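Local coordinates for hypothetical protein (Pseudomonas aeruginosa, PDB 2H1T) that is of unproven function but probably binds glycolipids and may take part in their metabolism, at residues Glu22-Glu27 against Leu48-Arg53; Leu44-Asp49 against Ile105-Phe110; Phe65-Glu70 against Pro137-Arg142; Leu76-Asp81 against Leu132-Pro137. All coordinates share one frame; numbering follows the deposited sequence.

The four contacts form a series across a fold built of two beta sheets. Interaction 1 stays within the six-stranded antiparallel sheet, bridging strands 16-26 and 45-54 over the strand between them. The others join that sheet to elements of the second, mixed sheet: strand 45-54 to 102-106 and its following turn in interaction 2, strand 60-69 to the loop after strand 126-135 in interaction 3, and strand 72-80 to strand 126-135 in interaction 4. Successive centres lie about 11, 9 and 9 Å apart. Interactions 1 and 2 share Leu48 and Asp49, 3 and 4 share Pro137, and segments of 2 alternate with those of 3 and 4, bringing residues distant in sequence together between the sheets.

Interaction 1: Glu22-Glu27 against Leu48-Arg53; sequences EALRLE and LDYRLR. With EDO (1,2-ethanediol), chain D.
The polar part of this contact is a single hydrogen bond between Tyr50 and Glu22, which sit on strands 45-54 and 16-26 of the same sheet with strand 30-38 lying between them. Tyr50 OH donates to Glu22 OE2 over 2.6 Å, using the syn lone pair of that oxygen. The two side chains cross at about a right angle, with the carboxylate and the phenol ring turned 66° against each other. An almost fully stretched Glu22, its CG anti to the backbone N (chi1 173°), carries the carboxylate out to the phenol oxygen. Van der Waals contact is slight: Leu24 CD1 lies 3.9 Å from Tyr50 OH. On the strand 48-53 itself, a bound 1,2-ethanediol, probably left by crystallisation, gives a weak hydrogen bond from O1 to Asp49 O at 3.4 Å. Beyond the sheet edge, residues Glu22 to Leu26 pair antiparallel with a strand of the second subunit, so the sheet runs on through the dimer. Glu22 OE2 is also bonded to Ser33 OG and Glu22 OE1 to Ser108 OG. Hydroxyls thus satisfy both oxygens of a buried carboxylate, and bonds at both ends should restrict its rotation.

Interaction 2: Leu44-Asp49 against Ile105-Phe110; sequences LPYQLD and IWPSPF. With EDO (1,2-ethanediol), chain D.
Leu48 and Pro107 mark the closest approach of CA atoms, 10.0 Å, so strand 45-49 and the chain leaving strand 105-106 meet through side chains and not through backbone pairing. The second strand ends at Trp106, and a cis peptide bond precedes Pro107. Just beyond, Ser108 OG accepts from Phe110 N at 3.1 Å, an ST turn. Tyr46 reaches in with its hydroxyl end first: Tyr46 OH lies 3.2 Å from Pro107 CD and 3.6 Å from Pro107 CG, the two side chains coming from opposite directions. The phenol gets there with CG set between the backbone N and the carbonyl carbon (chi1 65°). Next to this, Leu48 CD2 packs on Ile105 CG2 at 4.3 Å. Pro107 has a second partner nearer home, its CB sitting 3.5 Å above the centre of the Trp106 indole. Elsewhere on the first strand, Gln47 NE2 donates to Asp49 OD1 over 3.1 Å. Around this group, Val67 of strand 60-69 and Ala136 of a loop touch Leu48, Phe65 touches Ile105, and Trp106 meets Trp14 of the second subunit, while strand 126-135 pairs with the backbone of Trp106 alongside.

Interaction 3: Phe65-Glu70 against Pro137-Arg142; sequences FHVESE and PALEPR
Leu139, Phe65 and Val67 make an apolar contact between a strand and a loop: strand 60-69 of the antiparallel sheet is covered by the loop that links strands 126-135 and 142-152 of the mixed sheet. No hydrogen bond crosses it. A single methyl does most of the work, Leu139 CD1, which sits 3.5 Å from Phe65 CB and 3.9 Å from Val67 CG1. It approaches Phe65 near the base of the ring, oblique to the ring plane, whereas Val67 and Leu139 run alongside one another, pointing opposite ways. Leu139 has a left-handed backbone conformation (phi 55°, psi 48°) and points its CB toward the strand. Val67 has a second neighbour in Pro137, which follows a cis peptide bond: Val67 CG2 lies 4.2 Å from Pro137 CB, and Val67 CG1 lies 3.7 Å from Pro137 O. With CG1 set between the backbone N and carbonyl carbon (chi1 57°), both methyls of Val67 meet the loop. His66 points its CB away from the loop, and on that side His66 NE2 donates to Glu68 OE2 at 2.7 Å, nearly straight and in the ring plane, using the anti lone pair of the carboxylate. Among its neighbours, strand 60-69 lies between strands 45-54 and 72-80. From the latter, Arg74 bonds through NE to Ala138 O and through NH2 to Leu139 O, tying the loop to the sheet, and Ile134 of strand 126-135 touches both Phe65 and Leu139.

Interaction 4: Leu76-Asp81 against Leu132-Pro137; sequences LHLLAD and LYIEAP
Neither segment puts a ring where Leu78 meets Leu132 and Ile134; the one aromatic ring of segment 132-137, Tyr133, has its edge turned to Glu135. There, in the ring plane, lies Glu135 OE1, which accepts from Tyr133 OH at 2.8 Å and is met on its anti side, 23° out of the carboxylate plane. The contact itself is wholly aliphatic. Leu78 CD1 comes within 3.9 Å of Ile134 CD1 and 4.0 Å of Leu132 CD2, reaching each tip to tip. One methyl thereby serves two residues that are two apart on the same strand, so their side chains share a face of it. Leu78 achieves this with CG anti to its carbonyl carbon (chi1 -64°). To one side, Leu76 CD2 rests 4.3 Å from Ile134 CG2, the other branch of the isoleucine. The short strand segments 76-80 and 132-135 run almost antiparallel, at 170°, with axes 11.9 Å apart, a distance bridged by side chains meeting end to end, as in the facing layers of a beta sandwich. Neighbouring strands of both sheets extend the layer: from the antiparallel sheet Phe65 touches Leu76 and Ile134 and Trp86 touches Leu78 and Leu132, and from the mixed sheet Ile103 lies against Ile134.

Interaction 1: Glu22-Glu27 against Leu48-Arg53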
# COMPACT_ATOMS: atom_id res chain seq x y z
N GLU A 22 -9.60 -2.74 -0.55
CA GLU A 22 -9.55 -4.18 -0.57
C GLU A 22 -10.24 -4.67 -1.84
O GLU A 22 -11.37 -4.25 -2.16
CB GLU A 22 -10.24 -4.77 0.69
CG GLU A 22 -10.36 -6.27 0.65
CD GLU A 22 -10.90 -6.92 1.90
OE1 GLU A 22 -11.54 -6.23 2.68
OE2 GLU A 22 -10.69 -8.13 2.08
N ALA A 23 -9.55 -5.55 -2.56
CA ALA A 23 -10.09 -6.25 -3.73
C ALA A 23 -10.15 -7.75 -3.46
O ALA A 23 -9.12 -8.41 -3.21
CB ALA A 23 -9.26 -5.97 -4.95
N LEU A 24 -11.36 -8.29 -3.49
CA LEU A 24 -11.56 -9.68 -3.14
C LEU A 24 -12.19 -10.49 -4.29
O LEU A 24 -13.07 -9.99 -5.00
CB LEU A 24 -12.42 -9.75 -1.88
CG LEU A 24 -12.84 -11.10 -1.31
CD1 LEU A 24 -13.06 -10.91 0.21
CD2 LEU A 24 -14.10 -11.61 -1.99
N ARG A 25 -11.74 -11.74 -4.43
CA ARG A 25 -12.37 -12.69 -5.36
C ARG A 25 -13.08 -13.77 -4.55
O ARG A 25 -12.49 -14.37 -3.66
CB ARG A 25 -11.34 -13.36 -6.26
CG ARG A 25 -11.97 -14.07 -7.45
CD ARG A 25 -10.93 -14.69 -8.38
NE ARG A 25 -10.13 -15.70 -7.69
CZ ARG A 25 -8.88 -15.53 -7.26
NH1 ARG A 25 -8.23 -14.39 -7.47
NH2 ARG A 25 -8.28 -16.54 -6.63
N LEU A 26 -14.33 -14.03 -4.90
CA LEU A 26 -15.14 -14.94 -4.13
C LEU A 26 -15.51 -16.13 -4.98
O LEU A 26 -16.08 -15.99 -6.07
CB LEU A 26 -16.42 -14.25 -3.63
CG LEU A 26 -17.37 -15.14 -2.81
CD1 LEU A 26 -16.66 -15.62 -1.52
CD2 LEU A 26 -18.64 -14.39 -2.47
N GLU A 27 -15.19 -17.31 -4.45
CA GLU A 27 -15.74 -18.59 -4.94
C GLU A 27 -16.78 -19.13 -3.96
O GLU A 27 -17.07 -18.53 -2.93
CB GLU A 27 -14.62 -19.60 -5.10
CG GLU A 27 -13.38 -19.07 -5.75
CD GLU A 27 -12.32 -20.13 -5.85
OE1 GLU A 27 -12.67 -21.32 -5.98
OE2 GLU A 27 -11.13 -19.78 -5.79
N LEU A 48 -1.90 -6.66 3.03
CA LEU A 48 -2.33 -7.93 3.57
C LEU A 48 -2.93 -8.73 2.42
O LEU A 48 -3.81 -8.25 1.70
CB LEU A 48 -3.41 -7.72 4.64
CG LEU A 48 -3.99 -9.04 5.20
CD1 LEU A 48 -2.92 -9.82 5.91
CD2 LEU A 48 -5.12 -8.77 6.15
N ASP A 49 -2.44 -9.94 2.24
CA ASP A 49 -3.02 -10.92 1.30
C ASP A 49 -3.58 -12.03 2.16
O ASP A 49 -2.92 -12.48 3.08
CB ASP A 49 -1.94 -11.50 0.36
CG ASP A 49 -1.33 -10.46 -0.55
OD1 ASP A 49 -2.04 -9.59 -1.05
OD2 ASP A 49 -0.09 -10.51 -0.77
N TYR A 50 -4.81 -12.44 1.92
CA TYR A 50 -5.34 -13.52 2.71
C TYR A 50 -6.27 -14.42 1.93
O TYR A 50 -6.83 -14.01 0.91
CB TYR A 50 -6.01 -12.99 3.97
CG TYR A 50 -7.37 -12.29 3.79
CD1 TYR A 50 -8.57 -13.01 3.72
CD2 TYR A 50 -7.46 -10.89 3.82
CE1 TYR A 50 -9.80 -12.35 3.57
CE2 TYR A 50 -8.70 -10.24 3.73
CZ TYR A 50 -9.86 -10.97 3.61
OH TYR A 50 -11.07 -10.31 3.52
N ARG A 51 -6.41 -15.64 2.42
CA ARG A 51 -7.35 -16.57 1.83
C ARG A 51 -8.11 -17.26 2.94
O ARG A 51 -7.49 -17.73 3.90
CB ARG A 51 -6.60 -17.58 0.94
CG ARG A 51 -7.51 -18.73 0.38
CD ARG A 51 -6.76 -19.75 -0.48
NE ARG A 51 -5.64 -20.40 0.20
CZ ARG A 51 -5.72 -21.49 0.99
NH1 ARG A 51 -6.89 -22.08 1.25
NH2 ARG A 51 -4.60 -21.98 1.53
N LEU A 52 -9.43 -17.29 2.81
CA LEU A 52 -10.30 -18.02 3.72
C LEU A 52 -11.02 -19.13 3.00
O LEU A 52 -11.37 -19.01 1.82
CB LEU A 52 -11.33 -17.08 4.38
CG LEU A 52 -10.77 -15.82 5.04
CD1 LEU A 52 -11.93 -14.95 5.58
CD2 LEU A 52 -9.73 -16.18 6.11
N ARG A 53 -11.22 -20.24 3.71
CA ARG A 53 -11.95 -21.36 3.17
C ARG A 53 -12.92 -21.82 4.25
O ARG A 53 -12.56 -21.91 5.43
CB ARG A 53 -11.00 -22.48 2.74
CG ARG A 53 -11.70 -23.75 2.24
CD ARG A 53 -10.70 -24.85 1.75
NE ARG A 53 -9.84 -25.32 2.84
CZ ARG A 53 -10.21 -26.19 3.78
NH1 ARG A 53 -11.42 -26.71 3.78
NH2 ARG A 53 -9.35 -26.55 4.72
C1 EDO D . -2.04 -15.34 0.41
O1 EDO D . -2.34 -15.60 1.79
C2 EDO D . -3.01 -16.09 -0.49
O2 EDO D . -3.36 -15.33 -1.66

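Interaction 2: Leu44-Asp49 against Ile105-Phe110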
# COMPACT_ATOMS: atom_id res chain seq x y z
N LEU A 44 2.73 4.25 8.14
CA LEU A 44 3.32 3.68 6.95
C LEU A 44 2.43 2.55 6.42
O LEU A 44 1.70 1.89 7.17
CB LEU A 44 4.73 3.15 7.24
CG LEU A 44 5.71 4.22 7.79
CD1 LEU A 44 7.03 3.57 8.17
CD2 LEU A 44 5.93 5.32 6.76
N PRO A 45 2.45 2.34 5.10
CA PRO A 45 1.53 1.38 4.48
C PRO A 45 1.86 -0.08 4.68
O PRO A 45 2.99 -0.45 4.87
CB PRO A 45 1.63 1.72 2.98
CG PRO A 45 2.99 2.35 2.80
CD PRO A 45 3.29 3.05 4.12
N TYR A 46 0.84 -0.93 4.66
CA TYR A 46 1.07 -2.36 4.56
C TYR A 46 0.15 -2.95 3.49
O TYR A 46 -0.76 -2.30 2.99
CB TYR A 46 0.88 -3.05 5.93
CG TYR A 46 -0.52 -2.98 6.48
CD1 TYR A 46 -1.45 -3.98 6.19
CD2 TYR A 46 -0.93 -1.92 7.32
CE1 TYR A 46 -2.79 -3.93 6.69
CE2 TYR A 46 -2.30 -1.85 7.80
CZ TYR A 46 -3.20 -2.87 7.49
OH TYR A 46 -4.52 -2.85 7.93
N GLN A 47 0.47 -4.18 3.09
CA GLN A 47 -0.42 -4.94 2.25
C GLN A 47 -0.61 -6.30 2.90
O GLN A 47 0.37 -6.99 3.22
CB GLN A 47 0.13 -5.15 0.85
CG GLN A 47 -0.83 -6.01 -0.02
CD GLN A 47 -0.58 -5.91 -1.51
OE1 GLN A 47 -0.34 -4.81 -2.05
NE2 GLN A 47 -0.61 -7.06 -2.20
N LEU A 48 -1.90 -6.66 3.03
CA LEU A 48 -2.33 -7.93 3.57
C LEU A 48 -2.93 -8.73 2.42
O LEU A 48 -3.81 -8.25 1.70
CB LEU A 48 -3.41 -7.72 4.64
CG LEU A 48 -3.99 -9.04 5.20
CD1 LEU A 48 -2.92 -9.82 5.91
CD2 LEU A 48 -5.12 -8.77 6.15
N ASP A 49 -2.44 -9.94 2.24
CA ASP A 49 -3.02 -10.92 1.30
C ASP A 49 -3.58 -12.03 2.16
O ASP A 49 -2.92 -12.48 3.08
CB ASP A 49 -1.94 -11.50 0.36
CG ASP A 49 -1.33 -10.46 -0.55
OD1 ASP A 49 -2.04 -9.59 -1.05
OD2 ASP A 49 -0.09 -10.51 -0.77
N ILE A 105 -11.71 -9.98 10.54
CA ILE A 105 -10.42 -9.35 10.17
C ILE A 105 -10.73 -7.87 10.14
O ILE A 105 -11.68 -7.46 9.49
CB ILE A 105 -9.99 -9.74 8.72
CG1 ILE A 105 -9.63 -11.23 8.60
CG2 ILE A 105 -8.80 -8.89 8.30
CD1 ILE A 105 -9.83 -11.81 7.20
N TRP A 106 -9.88 -7.07 10.78
CA TRP A 106 -9.85 -5.59 10.61
C TRP A 106 -8.63 -5.29 9.74
O TRP A 106 -7.56 -5.84 9.98
CB TRP A 106 -9.71 -4.83 11.96
CG TRP A 106 -9.36 -3.38 11.76
CD1 TRP A 106 -8.10 -2.80 11.78
CD2 TRP A 106 -10.28 -2.32 11.45
NE1 TRP A 106 -8.20 -1.45 11.47
CE2 TRP A 106 -9.52 -1.13 11.28
CE3 TRP A 106 -11.66 -2.27 11.26
CZ2 TRP A 106 -10.10 0.09 10.96
CZ3 TRP A 106 -12.24 -1.04 10.95
CH2 TRP A 106 -11.46 0.12 10.80
N PRO A 107 -8.77 -4.38 8.78
CA PRO A 107 -9.97 -3.68 8.35
C PRO A 107 -10.65 -4.31 7.15
O PRO A 107 -10.28 -4.03 6.00
CB PRO A 107 -9.41 -2.30 7.98
CG PRO A 107 -8.05 -2.56 7.50
CD PRO A 107 -7.56 -3.81 8.14
N SER A 108 -11.68 -5.12 7.39
CA SER A 108 -12.42 -5.69 6.25
C SER A 108 -13.88 -5.92 6.56
O SER A 108 -14.24 -6.63 7.49
CB SER A 108 -11.82 -6.99 5.76
OG SER A 108 -12.62 -7.59 4.74
N PRO A 109 -14.76 -5.39 5.69
CA PRO A 109 -16.17 -5.69 5.94
C PRO A 109 -16.60 -7.04 5.34
O PRO A 109 -17.77 -7.49 5.51
CB PRO A 109 -16.88 -4.52 5.27
CG PRO A 109 -16.03 -4.23 4.13
CD PRO A 109 -14.60 -4.47 4.55
N PHE A 110 -15.67 -7.70 4.66
CA PHE A 110 -15.98 -9.07 4.16
C PHE A 110 -16.45 -9.98 5.26
O PHE A 110 -17.47 -10.69 5.10
CB PHE A 110 -14.80 -9.73 3.46
CG PHE A 110 -15.08 -11.15 3.03
CD1 PHE A 110 -16.24 -11.47 2.28
CD2 PHE A 110 -14.22 -12.15 3.33
CE1 PHE A 110 -16.51 -12.77 1.88
CE2 PHE A 110 -14.50 -13.46 2.93
CZ PHE A 110 -15.64 -13.76 2.21
C1 EDO D . -2.04 -15.34 0.41
O1 EDO D . -2.34 -15.60 1.79
C2 EDO D . -3.01 -16.09 -0.49
O2 EDO D . -3.36 -15.33 -1.66

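Interaction 3: Phe65-Glu70 against Pro137-Arg142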
# COMPACT_ATOMS: atom_id res chain seq x y z
N PHE A 65 -2.77 -15.92 5.95
CA PHE A 65 -2.45 -14.50 5.91
C PHE A 65 -0.99 -14.27 5.58
O PHE A 65 -0.12 -15.00 6.08
CB PHE A 65 -2.66 -13.90 7.30
CG PHE A 65 -4.07 -13.99 7.79
CD1 PHE A 65 -5.00 -12.99 7.46
CD2 PHE A 65 -4.48 -15.04 8.62
CE1 PHE A 65 -6.33 -13.09 7.91
CE2 PHE A 65 -5.78 -15.12 9.06
CZ PHE A 65 -6.71 -14.15 8.71
N HIS A 66 -0.72 -13.21 4.81
CA HIS A 66 0.65 -12.83 4.44
C HIS A 66 0.58 -11.34 4.40
O HIS A 66 -0.21 -10.77 3.63
CB HIS A 66 1.04 -13.39 3.06
CG HIS A 66 2.32 -12.85 2.50
ND1 HIS A 66 3.45 -13.62 2.35
CD2 HIS A 66 2.62 -11.64 1.98
CE1 HIS A 66 4.41 -12.89 1.82
NE2 HIS A 66 3.93 -11.69 1.56
N VAL A 67 1.31 -10.72 5.32
CA VAL A 67 1.33 -9.26 5.42
C VAL A 67 2.74 -8.76 5.21
O VAL A 67 3.67 -9.27 5.80
CB VAL A 67 0.82 -8.75 6.77
CG1 VAL A 67 1.59 -9.33 7.92
CG2 VAL A 67 0.89 -7.25 6.82
N GLU A 68 2.87 -7.75 4.38
CA GLU A 68 4.13 -7.06 4.19
C GLU A 68 4.04 -5.60 4.61
O GLU A 68 3.12 -4.86 4.21
CB GLU A 68 4.58 -7.16 2.74
CG GLU A 68 4.40 -8.50 2.09
CD GLU A 68 5.15 -8.63 0.76
OE1 GLU A 68 5.61 -7.59 0.19
OE2 GLU A 68 5.30 -9.79 0.30
N SER A 69 5.00 -5.20 5.42
CA SER A 69 5.07 -3.86 5.98
C SER A 69 6.53 -3.50 6.16
O SER A 69 7.42 -4.29 5.87
CB SER A 69 4.36 -3.83 7.34
OG SER A 69 5.10 -4.56 8.33
N GLU A 70 6.75 -2.28 6.64
CA GLU A 70 8.09 -1.83 6.94
C GLU A 70 8.77 -2.78 7.92
O GLU A 70 9.98 -2.96 7.82
CB GLU A 70 8.10 -0.39 7.45
CG GLU A 70 9.51 0.20 7.62
CD GLU A 70 10.15 -0.13 8.97
OE1 GLU A 70 9.42 -0.43 9.93
OE2 GLU A 70 11.39 -0.10 9.08
N PRO A 137 -2.08 -4.65 10.97
CA PRO A 137 -1.07 -5.57 10.41
C PRO A 137 -0.45 -6.63 11.34
O PRO A 137 0.27 -7.50 10.86
CB PRO A 137 0.01 -4.60 9.90
CG PRO A 137 -0.08 -3.42 10.79
CD PRO A 137 -1.50 -3.32 11.26
N ALA A 138 -0.71 -6.58 12.64
CA ALA A 138 0.02 -7.44 13.57
C ALA A 138 -0.43 -8.89 13.54
O ALA A 138 0.36 -9.76 13.88
CB ALA A 138 -0.03 -6.92 14.96
N LEU A 139 -1.70 -9.11 13.20
CA LEU A 139 -2.28 -10.45 13.01
C LEU A 139 -2.09 -11.32 14.24
O LEU A 139 -1.64 -12.48 14.15
CB LEU A 139 -1.68 -11.14 11.78
CG LEU A 139 -1.79 -10.48 10.41
CD1 LEU A 139 -1.26 -11.46 9.41
CD2 LEU A 139 -3.20 -10.11 10.09
N GLU A 140 -2.40 -10.75 15.40
CA GLU A 140 -2.38 -11.46 16.69
C GLU A 140 -3.82 -11.76 17.10
O GLU A 140 -4.51 -10.89 17.60
CB GLU A 140 -1.70 -10.60 17.73
CG GLU A 140 -0.22 -10.58 17.55
CD GLU A 140 0.44 -9.36 18.18
OE1 GLU A 140 -0.28 -8.45 18.67
OE2 GLU A 140 1.68 -9.31 18.14
N PRO A 141 -4.29 -12.98 16.81
CA PRO A 141 -5.73 -13.18 17.04
C PRO A 141 -6.16 -13.15 18.49
O PRO A 141 -5.37 -13.50 19.39
CB PRO A 141 -5.98 -14.59 16.47
CG PRO A 141 -4.80 -14.81 15.46
CD PRO A 141 -3.67 -14.19 16.24
N ARG A 142 -7.40 -12.74 18.72
CA ARG A 142 -7.99 -12.96 20.03
C ARG A 142 -9.47 -13.12 19.96
O ARG A 142 -10.14 -12.55 19.06
CB ARG A 142 -7.64 -11.85 20.99
CG ARG A 142 -8.16 -10.51 20.59
CD ARG A 142 -7.62 -9.40 21.48
NE ARG A 142 -7.89 -8.08 20.89
CZ ARG A 142 -9.04 -7.43 21.00
NH1 ARG A 142 -10.06 -7.96 21.66
NH2 ARG A 142 -9.18 -6.22 20.44

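Interaction 4: Leu76-Asp81 against Leu132-Pro137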
# COMPACT_ATOMS: atom_id res chain seq x y z
N LEU A 76 0.55 -15.96 8.94
CA LEU A 76 -0.30 -16.69 9.89
C LEU A 76 -1.13 -17.72 9.14
O LEU A 76 -1.77 -17.42 8.12
CB LEU A 76 -1.19 -15.70 10.65
CG LEU A 76 -2.22 -16.27 11.65
CD1 LEU A 76 -1.50 -16.98 12.84
CD2 LEU A 76 -3.14 -15.15 12.16
N HIS A 77 -1.11 -18.95 9.66
CA HIS A 77 -1.89 -20.07 9.12
C HIS A 77 -2.73 -20.70 10.23
O HIS A 77 -2.18 -21.27 11.18
CB HIS A 77 -0.97 -21.14 8.54
CG HIS A 77 -1.67 -22.18 7.73
ND1 HIS A 77 -1.04 -23.31 7.27
CD2 HIS A 77 -2.96 -22.28 7.31
CE1 HIS A 77 -1.90 -24.06 6.60
NE2 HIS A 77 -3.07 -23.45 6.59
N LEU A 78 -4.04 -20.61 10.11
CA LEU A 78 -4.97 -21.16 11.10
C LEU A 78 -5.86 -22.22 10.47
O LEU A 78 -6.28 -22.11 9.30
CB LEU A 78 -5.86 -20.03 11.68
CG LEU A 78 -5.15 -18.93 12.48
CD1 LEU A 78 -6.10 -17.83 12.77
CD2 LEU A 78 -4.53 -19.52 13.78
N LEU A 79 -6.06 -23.30 11.24
CA LEU A 79 -7.02 -24.33 10.88
C LEU A 79 -8.10 -24.36 11.98
O LEU A 79 -7.80 -24.21 13.15
CB LEU A 79 -6.35 -25.71 10.71
CG LEU A 79 -5.60 -26.02 9.39
CD1 LEU A 79 -4.79 -27.32 9.48
CD2 LEU A 79 -6.50 -26.11 8.15
N ALA A 80 -9.35 -24.55 11.58
CA ALA A 80 -10.47 -24.67 12.51
C ALA A 80 -11.30 -25.89 12.11
O ALA A 80 -11.49 -26.15 10.93
CB ALA A 80 -11.35 -23.43 12.49
N ASP A 81 -11.83 -26.62 13.09
CA ASP A 81 -12.62 -27.83 12.77
C ASP A 81 -14.09 -27.59 12.41
O ASP A 81 -14.81 -28.54 12.07
CB ASP A 81 -12.48 -28.90 13.85
CG ASP A 81 -13.11 -28.54 15.17
OD1 ASP A 81 -13.58 -27.41 15.35
OD2 ASP A 81 -13.20 -29.45 16.03
N LEU A 132 -13.26 -14.87 16.26
CA LEU A 132 -11.79 -14.76 16.34
C LEU A 132 -11.31 -13.50 15.62
O LEU A 132 -11.27 -13.41 14.40
CB LEU A 132 -11.12 -16.05 15.82
CG LEU A 132 -9.63 -16.13 15.91
CD1 LEU A 132 -9.16 -16.02 17.40
CD2 LEU A 132 -9.13 -17.46 15.28
N TYR A 133 -10.96 -12.48 16.41
CA TYR A 133 -10.72 -11.14 15.88
C TYR A 133 -9.23 -11.04 15.59
O TYR A 133 -8.39 -11.27 16.48
CB TYR A 133 -11.10 -10.10 16.91
CG TYR A 133 -10.75 -8.67 16.51
CD1 TYR A 133 -11.44 -8.03 15.46
CD2 TYR A 133 -9.76 -7.96 17.17
CE1 TYR A 133 -11.15 -6.72 15.08
CE2 TYR A 133 -9.47 -6.64 16.79
CZ TYR A 133 -10.16 -6.04 15.75
OH TYR A 133 -9.81 -4.74 15.40
N ILE A 134 -8.92 -10.70 14.35
CA ILE A 134 -7.52 -10.61 13.85
C ILE A 134 -7.39 -9.23 13.20
O ILE A 134 -8.01 -8.94 12.19
CB ILE A 134 -7.23 -11.72 12.80
CG1 ILE A 134 -7.62 -13.08 13.37
CG2 ILE A 134 -5.71 -11.71 12.39
CD1 ILE A 134 -7.66 -14.23 12.36
N GLU A 135 -6.58 -8.39 13.83
CA GLU A 135 -6.37 -7.01 13.42
C GLU A 135 -5.07 -6.91 12.67
O GLU A 135 -3.99 -7.16 13.24
CB GLU A 135 -6.39 -6.12 14.65
CG GLU A 135 -6.43 -4.67 14.41
CD GLU A 135 -6.42 -3.88 15.72
OE1 GLU A 135 -7.40 -3.98 16.52
OE2 GLU A 135 -5.45 -3.14 15.94
N ALA A 136 -5.15 -6.55 11.38
CA ALA A 136 -3.94 -6.24 10.63
C ALA A 136 -3.41 -4.87 11.10
O ALA A 136 -4.19 -4.00 11.47
CB ALA A 136 -4.22 -6.20 9.12
N PRO A 137 -2.08 -4.65 10.97
CA PRO A 137 -1.07 -5.57 10.41
C PRO A 137 -0.45 -6.63 11.34
O PRO A 137 0.27 -7.50 10.86
CB PRO A 137 0.01 -4.60 9.90
CG PRO A 137 -0.08 -3.42 10.79
CD PRO A 137 -1.50 -3.32 11.26